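Local coordinates for protein RNA polymerase ECF-subfamily sigma factor (Streptomyces venezuelae, PDB 6DXO) that directs RNA polymerase to specific promoters as an ECF sigma factor for aerial mycelium formation, and is usually held inactive by an anti-sigma factor until released, at residues 102-105 with 106-110; 114-117 with 118-121; 139-142 with 143-146. One frame throughout, in Å; residues are numbered along the deposited sequence.

Interaction 1: residues 102-105 with 106-110; sequences QQQE and CVTLR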
ATOM      1  N   GLN A 102      14.388   6.833  11.808  1.00 37.41           N
ATOM      2  CA  GLN A 102      15.478   5.894  12.063  1.00 35.68           C
ATOM      3  C   GLN A 102      15.046   4.673  12.885  1.00 31.52           C
ATOM      4  O   GLN A 102      15.336   3.530  12.516  1.00 30.34           O
ATOM      5  CB  GLN A 102      16.658   6.599  12.739  1.00 41.25           C
ATOM      6  CG  GLN A 102      17.352   7.614  11.854  1.00 52.15           C
ATOM      7  CD  GLN A 102      18.040   6.976  10.662  1.00 63.56           C
ATOM      8  OE1 GLN A 102      19.159   6.477  10.774  1.00 68.53           O
ATOM      9  NE2 GLN A 102      17.373   6.988   9.514  1.00 66.27           N
ATOM     10  N   GLN A 103      14.370   4.913  14.002  1.00 30.75           N
ATOM     11  CA  GLN A 103      13.930   3.818  14.863  1.00 33.81           C
ATOM     12  C   GLN A 103      12.873   2.949  14.179  1.00 27.43           C
ATOM     13  O   GLN A 103      12.862   1.724  14.335  1.00 24.78           O
ATOM     14  CB  GLN A 103      13.398   4.351  16.197  1.00 34.98           C
ATOM     15  CG  GLN A 103      14.466   5.025  17.053  1.00 33.99           C
ATOM     16  CD  GLN A 103      13.931   5.535  18.380  1.00 35.19           C
ATOM     17  OE1 GLN A 103      12.755   5.392  18.688  1.00 35.16           O
ATOM     18  NE2 GLN A 103      14.813   6.130  19.181  1.00 40.54           N
ATOM     19  N   GLN A 104      11.989   3.577  13.414  1.00 27.32           N
ATOM     20  CA  GLN A 104      10.962   2.801  12.715  1.00 23.36           C
ATOM     21  C   GLN A 104      11.586   1.843  11.695  1.00 23.84           C
ATOM     22  O   GLN A 104      11.291   0.654  11.673  1.00 24.29           O
ATOM     23  CB  GLN A 104       9.935   3.707  12.033  1.00 30.36           C
ATOM     24  CG  GLN A 104       8.702   2.913  11.594  1.00 30.38           C
ATOM     25  CD  GLN A 104       7.574   3.772  11.049  1.00 41.25           C
ATOM     26  OE1 GLN A 104       6.798   3.317  10.205  1.00 37.74           O
ATOM     27  NE2 GLN A 104       7.461   5.006  11.540  1.00 34.49           N
ATOM     28  N   GLU A 105      12.459   2.376  10.852  1.00 23.36           N
ATOM     29  CA  GLU A 105      13.152   1.571   9.861  1.00 28.92           C
ATOM     30  C   GLU A 105      13.977   0.457  10.504  1.00 23.82           C
ATOM     31  O   GLU A 105      14.035  -0.655   9.979  1.00 21.49           O
ATOM     32  CB  GLU A 105      14.064   2.444   9.004  1.00 28.33           C
ATOM     33  CG  GLU A 105      14.827   1.661   7.956  1.00 34.99           C
ATOM     34  CD  GLU A 105      15.520   2.559   6.957  1.00 46.90           C
ATOM     35  OE1 GLU A 105      15.616   3.778   7.229  1.00 53.42           O
ATOM     36  OE2 GLU A 105      15.959   2.048   5.902  1.00 47.37           O
ATOM     37  N   CYS A 106      14.628   0.757  11.629  1.00 21.03           N
ATOM     38  CA  CYS A 106      15.445  -0.254  12.299  1.00 22.06           C
ATOM     39  C   CYS A 106      14.590  -1.442  12.753  1.00 21.99           C
ATOM     40  O   CYS A 106      14.897  -2.593  12.446  1.00 21.23           O
ATOM     41  CB  CYS A 106      16.212   0.346  13.486  1.00 26.92           C
ATOM     42  SG  CYS A 106      17.478  -0.756  14.184  1.00 28.29           S
ATOM     43  N   VAL A 107      13.507  -1.171  13.473  1.00 21.42           N
ATOM     44  CA  VAL A 107      12.646  -2.261  13.941  1.00 23.22           C
ATOM     45  C   VAL A 107      11.992  -3.023  12.782  1.00 22.34           C
ATOM     46  O   VAL A 107      11.802  -4.230  12.857  1.00 22.93           O
ATOM     47  CB  VAL A 107      11.553  -1.791  14.941  1.00 31.87           C
ATOM     48  CG1 VAL A 107      12.178  -1.212  16.203  1.00 25.37           C
ATOM     49  CG2 VAL A 107      10.598  -0.808  14.292  1.00 34.98           C
ATOM     50  N   THR A 108      11.648  -2.317  11.713  1.00 17.09           N
ATOM     51  CA  THR A 108      11.010  -2.957  10.560  1.00 17.71           C
ATOM     52  C   THR A 108      11.980  -3.919   9.875  1.00 18.29           C
ATOM     53  O   THR A 108      11.672  -5.087   9.660  1.00 16.18           O
ATOM     54  CB  THR A 108      10.527  -1.910   9.563  1.00 16.41           C
ATOM     55  OG1 THR A 108       9.595  -1.040  10.225  1.00 21.56           O
ATOM     56  CG2 THR A 108       9.827  -2.580   8.376  1.00 20.58           C
ATOM     57  N   LEU A 109      13.172  -3.435   9.571  1.00 16.18           N
ATOM     58  CA  LEU A 109      14.184  -4.298   8.964  1.00 14.00           C
ATOM     59  C   LEU A 109      14.582  -5.468   9.869  1.00 16.85           C
ATOM     60  O   LEU A 109      14.662  -6.600   9.407  1.00 17.86           O
ATOM     61  CB  LEU A 109      15.417  -3.483   8.591  1.00 17.37           C
ATOM     62  CG  LEU A 109      15.313  -2.441   7.474  1.00 17.76           C
ATOM     63  CD1 LEU A 109      16.514  -1.514   7.568  1.00 18.24           C
ATOM     64  CD2 LEU A 109      15.245  -3.093   6.116  1.00 20.43           C
ATOM     65  N   ARG A 110      14.850  -5.192  11.146  1.00 18.07           N
ATOM     66  CA  ARG A 110      15.333  -6.243  12.060  1.00 17.78           C
ATOM     67  C   ARG A 110      14.280  -7.293  12.395  1.00 25.11           C
ATOM     68  O   ARG A 110      14.562  -8.500  12.405  1.00 22.03           O
ATOM     69  CB  ARG A 110      15.853  -5.637  13.371  1.00 21.42           C
ATOM     70  CG  ARG A 110      17.151  -4.870  13.243  1.00 17.24           C
ATOM     71  CD  ARG A 110      18.367  -5.798  13.239  1.00 21.41           C
ATOM     72  NE  ARG A 110      18.572  -6.408  14.548  1.00 24.88           N
ATOM     73  CZ  ARG A 110      18.511  -7.711  14.797  1.00 31.94           C
ATOM     74  NH1 ARG A 110      18.260  -8.577  13.822  1.00 33.02           N
ATOM     75  NH2 ARG A 110      18.707  -8.153  16.029  1.00 36.87           N
TER
HETATM   76  O   HOH W   1       8.622   1.371   8.569  1.00 37.12           O
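T108 turns back along its own helix to grip the carbonyl oxygen of Q104, a worked example of how a buried threonine is satisfied within a helix. Q104 O takes two hydrogen bonds from T108: the backbone N donates at 3.0 Å to Q104 O, and T108 OG1 donates to the same oxygen at 2.8 Å. The hydroxyl can do so because it stands beside its backbone N (chi1 -59°), although it meets Q104 O from above the carbonyl plane, 41° out of it. A water bridges the side chains, giving one proton to T108 OG1 and the other to Q104 OE1, each at 3.1 Å. The Q104 amide is held further by L99 O, which its NE2 reaches, and by a weak bond from R97 NE. Regular i to i+4 backbone bonds link Q102 with C106, Q103 with V107 and E105 with L109.

Packing joins the same turns through E105 and L109, which run side by side, pointing the same way, with E105 CG 3.6 Å from L109 CD1. Both also touch M124 of helix 117-124, and E61 of the other chain packs on them and on T108. On another side of the helix the V107 CG2 methyl lies against a carbonyl oxygen, 3.1 Å from Q104 O, while V107 itself packs against A138.

With a valine in its place, the T108 hydroxyl bond to Q104 O would probably be lost and the bridging water left without one of its two acceptors. The contact thus lets helix 101-112 of sigma region 4 bury a polar side chain by spending its hydroxyl on the backbone, while E105 meets L109 chiefly through its CG methylene, which lies closer to the leucine methyl than the carboxylate does.

Interaction 2: residues 114-117 with 118-121; sequences GLSV and AETA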
ATOM      1  N   GLY A 114      13.233  -9.565   9.403  1.00 22.52           N
ATOM      2  CA  GLY A 114      14.164 -10.565   9.885  1.00 18.07           C
ATOM      3  C   GLY A 114      15.611 -10.372   9.452  1.00 23.70           C
ATOM      4  O   GLY A 114      16.377 -11.340   9.434  1.00 21.21           O
ATOM      5  N   LEU A 115      16.003  -9.147   9.097  1.00 20.22           N
ATOM      6  CA  LEU A 115      17.409  -8.894   8.758  1.00 19.17           C
ATOM      7  C   LEU A 115      18.287  -8.907  10.011  1.00 18.08           C
ATOM      8  O   LEU A 115      17.867  -8.454  11.073  1.00 18.18           O
ATOM      9  CB  LEU A 115      17.596  -7.561   8.015  1.00 18.43           C
ATOM     10  CG  LEU A 115      17.502  -7.654   6.492  1.00 23.38           C
ATOM     11  CD1 LEU A 115      16.120  -8.162   6.081  1.00 26.74           C
ATOM     12  CD2 LEU A 115      17.797  -6.299   5.861  1.00 26.31           C
ATOM     13  N   SER A 116      19.505  -9.432   9.874  1.00 19.69           N
ATOM     14  CA  SER A 116      20.467  -9.419  10.972  1.00 23.52           C
ATOM     15  C   SER A 116      20.918  -7.997  11.273  1.00 24.20           C
ATOM     16  O   SER A 116      20.666  -7.088  10.494  1.00 20.90           O
ATOM     17  CB  SER A 116      21.693 -10.284  10.631  1.00 23.61           C
ATOM     18  OG  SER A 116      22.473  -9.721   9.585  1.00 21.81           O
ATOM     19  N   VAL A 117      21.601  -7.802  12.400  1.00 25.88           N
ATOM     20  CA  VAL A 117      22.244  -6.519  12.681  1.00 26.99           C
ATOM     21  C   VAL A 117      23.156  -6.090  11.530  1.00 27.81           C
ATOM     22  O   VAL A 117      23.124  -4.942  11.106  1.00 22.83           O
ATOM     23  CB  VAL A 117      23.077  -6.553  13.991  1.00 26.84           C
ATOM     24  CG1 VAL A 117      23.896  -5.285  14.114  1.00 26.04           C
ATOM     25  CG2 VAL A 117      22.159  -6.710  15.192  1.00 26.64           C
ATOM     26  N   ALA A 118      23.968  -7.013  11.022  1.00 22.44           N
ATOM     27  CA  ALA A 118      24.876  -6.695   9.920  1.00 22.78           C
ATOM     28  C   ALA A 118      24.146  -6.305   8.632  1.00 23.34           C
ATOM     29  O   ALA A 118      24.491  -5.312   7.988  1.00 20.85           O
ATOM     30  CB  ALA A 118      25.837  -7.858   9.658  1.00 24.13           C
ATOM     31  N   GLU A 119      23.138  -7.091   8.256  1.00 18.52           N
ATOM     32  CA  GLU A 119      22.328  -6.783   7.079  1.00 23.06           C
ATOM     33  C   GLU A 119      21.645  -5.425   7.258  1.00 19.37           C
ATOM     34  O   GLU A 119      21.692  -4.591   6.354  1.00 21.85           O
ATOM     35  CB  GLU A 119      21.293  -7.889   6.806  1.00 19.01           C
ATOM     36  CG  GLU A 119      21.900  -9.192   6.263  1.00 19.47           C
ATOM     37  CD  GLU A 119      21.098 -10.425   6.644  1.00 30.02           C
ATOM     38  OE1 GLU A 119      20.059 -10.331   7.297  1.00 28.35           O
ATOM     39  OE2 GLU A 119      21.584 -11.595   6.247  1.00 32.85           O
ATOM     40  N   THR A 120      21.041  -5.199   8.427  1.00 16.41           N
ATOM     41  CA  THR A 120      20.404  -3.909   8.727  1.00 19.61           C
ATOM     42  C   THR A 120      21.398  -2.743   8.633  1.00 22.52           C
ATOM     43  O   THR A 120      21.104  -1.678   8.078  1.00 19.65           O
ATOM     44  CB  THR A 120      19.725  -3.941  10.114  1.00 24.10           C
ATOM     45  OG1 THR A 120      18.685  -4.931  10.100  1.00 18.99           O
ATOM     46  CG2 THR A 120      19.115  -2.584  10.467  1.00 19.38           C
ATOM     47  N   ALA A 121      22.588  -2.943   9.174  1.00 21.55           N
ATOM     48  CA  ALA A 121      23.617  -1.914   9.076  1.00 25.27           C
ATOM     49  C   ALA A 121      23.903  -1.547   7.619  1.00 23.90           C
ATOM     50  O   ALA A 121      23.967  -0.361   7.273  1.00 25.93           O
ATOM     51  CB  ALA A 121      24.889  -2.352   9.792  1.00 29.70           C
TER
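S116 and E119 are brought together by two complementary torsions: S116 OG sits between its own backbone N and carbonyl carbon (chi1 68°), facing the start of the helix, while E119 CG stands beside its own N (chi1 -72°) and the chain beyond it extends back towards the loop. The result is a capping box. E119 N donates to S116 OG at 3.0 Å, and S116 N returns a bond of 2.8 Å to E119 OE1. The second bond is nearly straight at the hydrogen, yet it meets the carboxylate oxygen from above the carboxylate plane.

T120 adds a grip on the next acceptor. Its backbone N reaches S116 O at 2.8 Å, and T120 OG1 donates to that same S116 O at 3.0 Å. L115 closes over this polar frame: its side chain crosses that of E119 at about a right angle, with L115 CG 3.8 Å from E119 CB, and L115 CB rests 3.5 Å from T120 OG1.

The preceding turn leaves helix 101-112 at G114, whose positive phi favours glycine, and L115 is tied back to that helix through backbone bonding with L109 and through its O to R110 NH1. V117 and A121 meanwhile touch I131 of helix 128-144, the second helix of the helix-turn-helix.

Serine N-cap and glutamate three residues on each occupy a backbone N-H that the first turn of a helix would otherwise leave without a carbonyl, and the carboxylate at this end is likely to be favoured by the helix dipole.

Interaction 3: residues 139-142 with 143-146; sequences VRTL and ARLL
R140 and R144 lie side by side and point the same way, their guanidinium planes 59° apart. R144 NH2 meets the aliphatic part of its neighbour, coming 3.2 Å from R140 CD, whereas R140 NE is 4.4 Å from R144 NH2; the like charges are close but do not touch. R140 O lies over the centre of one face of the R144 guanidinium, where the carbonyl's partial negative charge probably softens the closeness of the two positive charges. The first torsion of R144 (chi1 74°) sets CG between the backbone N and carbonyl carbon, 3.1 Å from T141 O, and a bend at chi3 (49°) turns the guanidinium back. The T141 side chain runs aslant to that of R144, T141 OG1 standing at the guanidinium edge, 2.8 Å from R144 NH1; the hydroxyl is bonded to R137 O.

These residues end helix 128-144, the second helix of the helix-turn-helix in sigma region 4. Here R144 N makes only weak bonds, shared between R140 O and T141 O, and L145 is the first residue to leave helical angles.

L145 slants over T141, with L145 CG 3.2 Å from T141 O. Its CD1 approaches L142 CD2 at 4.5 Å, and both leucines rest on A95 of helix 89-98.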
ATOM      1  N   VAL A 139      13.154  -0.154  20.640  1.00 29.72           N
ATOM      2  CA  VAL A 139      12.286  -1.036  21.408  1.00 34.61           C
ATOM      3  C   VAL A 139      11.933  -0.420  22.765  1.00 36.74           C
ATOM      4  O   VAL A 139      10.847  -0.655  23.299  1.00 37.13           O
ATOM      5  CB  VAL A 139      12.909  -2.433  21.601  1.00 33.52           C
ATOM      6  CG1 VAL A 139      11.952  -3.333  22.358  1.00 37.41           C
ATOM      7  CG2 VAL A 139      13.266  -3.049  20.250  1.00 30.83           C
ATOM      8  N   ARG A 140      12.849   0.373  23.320  1.00 38.87           N
ATOM      9  CA  ARG A 140      12.585   1.050  24.587  1.00 31.83           C
ATOM     10  C   ARG A 140      11.470   2.079  24.417  1.00 36.80           C
ATOM     11  O   ARG A 140      10.620   2.240  25.299  1.00 39.69           O
ATOM     12  CB  ARG A 140      13.860   1.699  25.157  1.00 33.70           C
ATOM     13  CG  ARG A 140      13.890   3.212  25.048  1.00 48.66           C
ATOM     14  CD  ARG A 140      14.598   3.851  26.238  1.00 60.27           C
ATOM     15  NE  ARG A 140      16.042   3.644  26.212  1.00 69.88           N
ATOM     16  CZ  ARG A 140      16.911   4.497  25.677  1.00 79.18           C
ATOM     17  NH1 ARG A 140      16.484   5.621  25.117  1.00 79.69           N
ATOM     18  NH2 ARG A 140      18.209   4.228  25.699  1.00 84.97           N
ATOM     19  N   THR A 141      11.455   2.744  23.265  1.00 37.07           N
ATOM     20  CA  THR A 141      10.407   3.710  22.951  1.00 39.98           C
ATOM     21  C   THR A 141       9.046   3.046  22.752  1.00 42.80           C
ATOM     22  O   THR A 141       8.018   3.599  23.148  1.00 45.25           O
ATOM     23  CB  THR A 141      10.749   4.531  21.710  1.00 40.29           C
ATOM     24  OG1 THR A 141      11.920   5.312  21.964  1.00 44.59           O
ATOM     25  CG2 THR A 141       9.591   5.458  21.344  1.00 38.55           C
ATOM     26  N   LEU A 142       9.032   1.869  22.136  1.00 42.29           N
ATOM     27  CA  LEU A 142       7.793   1.107  22.022  1.00 42.81           C
ATOM     28  C   LEU A 142       7.294   0.746  23.412  1.00 44.92           C
ATOM     29  O   LEU A 142       6.088   0.697  23.661  1.00 43.10           O
ATOM     30  CB  LEU A 142       8.002  -0.175  21.216  1.00 43.80           C
ATOM     31  CG  LEU A 142       8.158  -0.080  19.701  1.00 41.67           C
ATOM     32  CD1 LEU A 142       8.414  -1.465  19.139  1.00 39.86           C
ATOM     33  CD2 LEU A 142       6.922   0.532  19.061  1.00 38.56           C
ATOM     34  N   ALA A 143       8.232   0.497  24.318  1.00 44.35           N
ATOM     35  CA  ALA A 143       7.894   0.085  25.672  1.00 52.51           C
ATOM     36  C   ALA A 143       7.212   1.204  26.455  1.00 61.57           C
ATOM     37  O   ALA A 143       6.377   0.938  27.322  1.00 66.87           O
ATOM     38  CB  ALA A 143       9.134  -0.400  26.403  1.00 55.07           C
ATOM     39  N   ARG A 144       7.559   2.453  26.150  1.00 58.51           N
ATOM     40  CA  ARG A 144       6.967   3.583  26.859  1.00 64.76           C
ATOM     41  C   ARG A 144       5.586   3.960  26.314  1.00 68.09           C
ATOM     42  O   ARG A 144       4.603   3.948  27.056  1.00 63.05           O
ATOM     43  CB  ARG A 144       7.904   4.797  26.873  1.00 65.75           C
ATOM     44  CG  ARG A 144       8.016   5.549  25.559  1.00 65.74           C
ATOM     45  CD  ARG A 144       8.840   6.805  25.743  1.00 67.86           C
ATOM     46  NE  ARG A 144      10.082   6.510  26.446  1.00 72.05           N
ATOM     47  CZ  ARG A 144      11.244   6.272  25.846  1.00 78.13           C
ATOM     48  NH1 ARG A 144      11.330   6.310  24.523  1.00 78.29           N
ATOM     49  NH2 ARG A 144      12.322   6.006  26.569  1.00 82.04           N
ATOM     50  N   LEU A 145       5.509   4.285  25.026  1.00 73.34           N
ATOM     51  CA  LEU A 145       4.239   4.686  24.429  1.00 77.96           C
ATOM     52  C   LEU A 145       3.300   3.500  24.231  1.00 79.92           C
ATOM     53  O   LEU A 145       2.282   3.606  23.548  1.00 82.12           O
ATOM     54  CB  LEU A 145       4.451   5.460  23.122  1.00 79.03           C
ATOM     55  CG  LEU A 145       5.332   4.884  22.012  1.00 78.80           C
ATOM     56  CD1 LEU A 145       4.740   3.604  21.446  1.00 81.21           C
ATOM     57  CD2 LEU A 145       5.510   5.917  20.913  1.00 76.77           C
ATOM     58  N   LEU A 146       3.649   2.373  24.845  1.00 82.48           N
ATOM     59  CA  LEU A 146       2.815   1.181  24.811  1.00 87.20           C
ATOM     60  C   LEU A 146       2.805   0.507  26.178  1.00 91.67           C
ATOM     61  O   LEU A 146       1.770   0.021  26.635  1.00 94.32           O
ATOM     62  CB  LEU A 146       3.320   0.205  23.748  1.00 88.55           C
ATOM     63  CG  LEU A 146       2.557  -1.107  23.554  1.00 87.63           C
ATOM     64  CD1 LEU A 146       1.129  -0.833  23.115  1.00 85.59           C
ATOM     65  CD2 LEU A 146       3.274  -1.991  22.543  1.00 86.86           C
TER

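Overall arrangement
All three contacts belong to the helical region 4 part of the chain, yet they differ in depth and chemistry. Interaction 1, partly buried along most of helix 101-112, is the one that the other chain touches. Interaction 2, also partly buried, starts the next helix and joins interaction 1 directly, through side chain and backbone. Interaction 3 is a surface contact at the far end of helix 128-144, where two arginines lie together beside T141 and a pair of leucines; it meets interaction 1 at Q103 and T141 but stays about 11 Å from interaction 2 at the nearest atoms. Helix body, start and finish thus rely respectively on side-chain-to-backbone bonding, reciprocal capping and folded-back arginine packing.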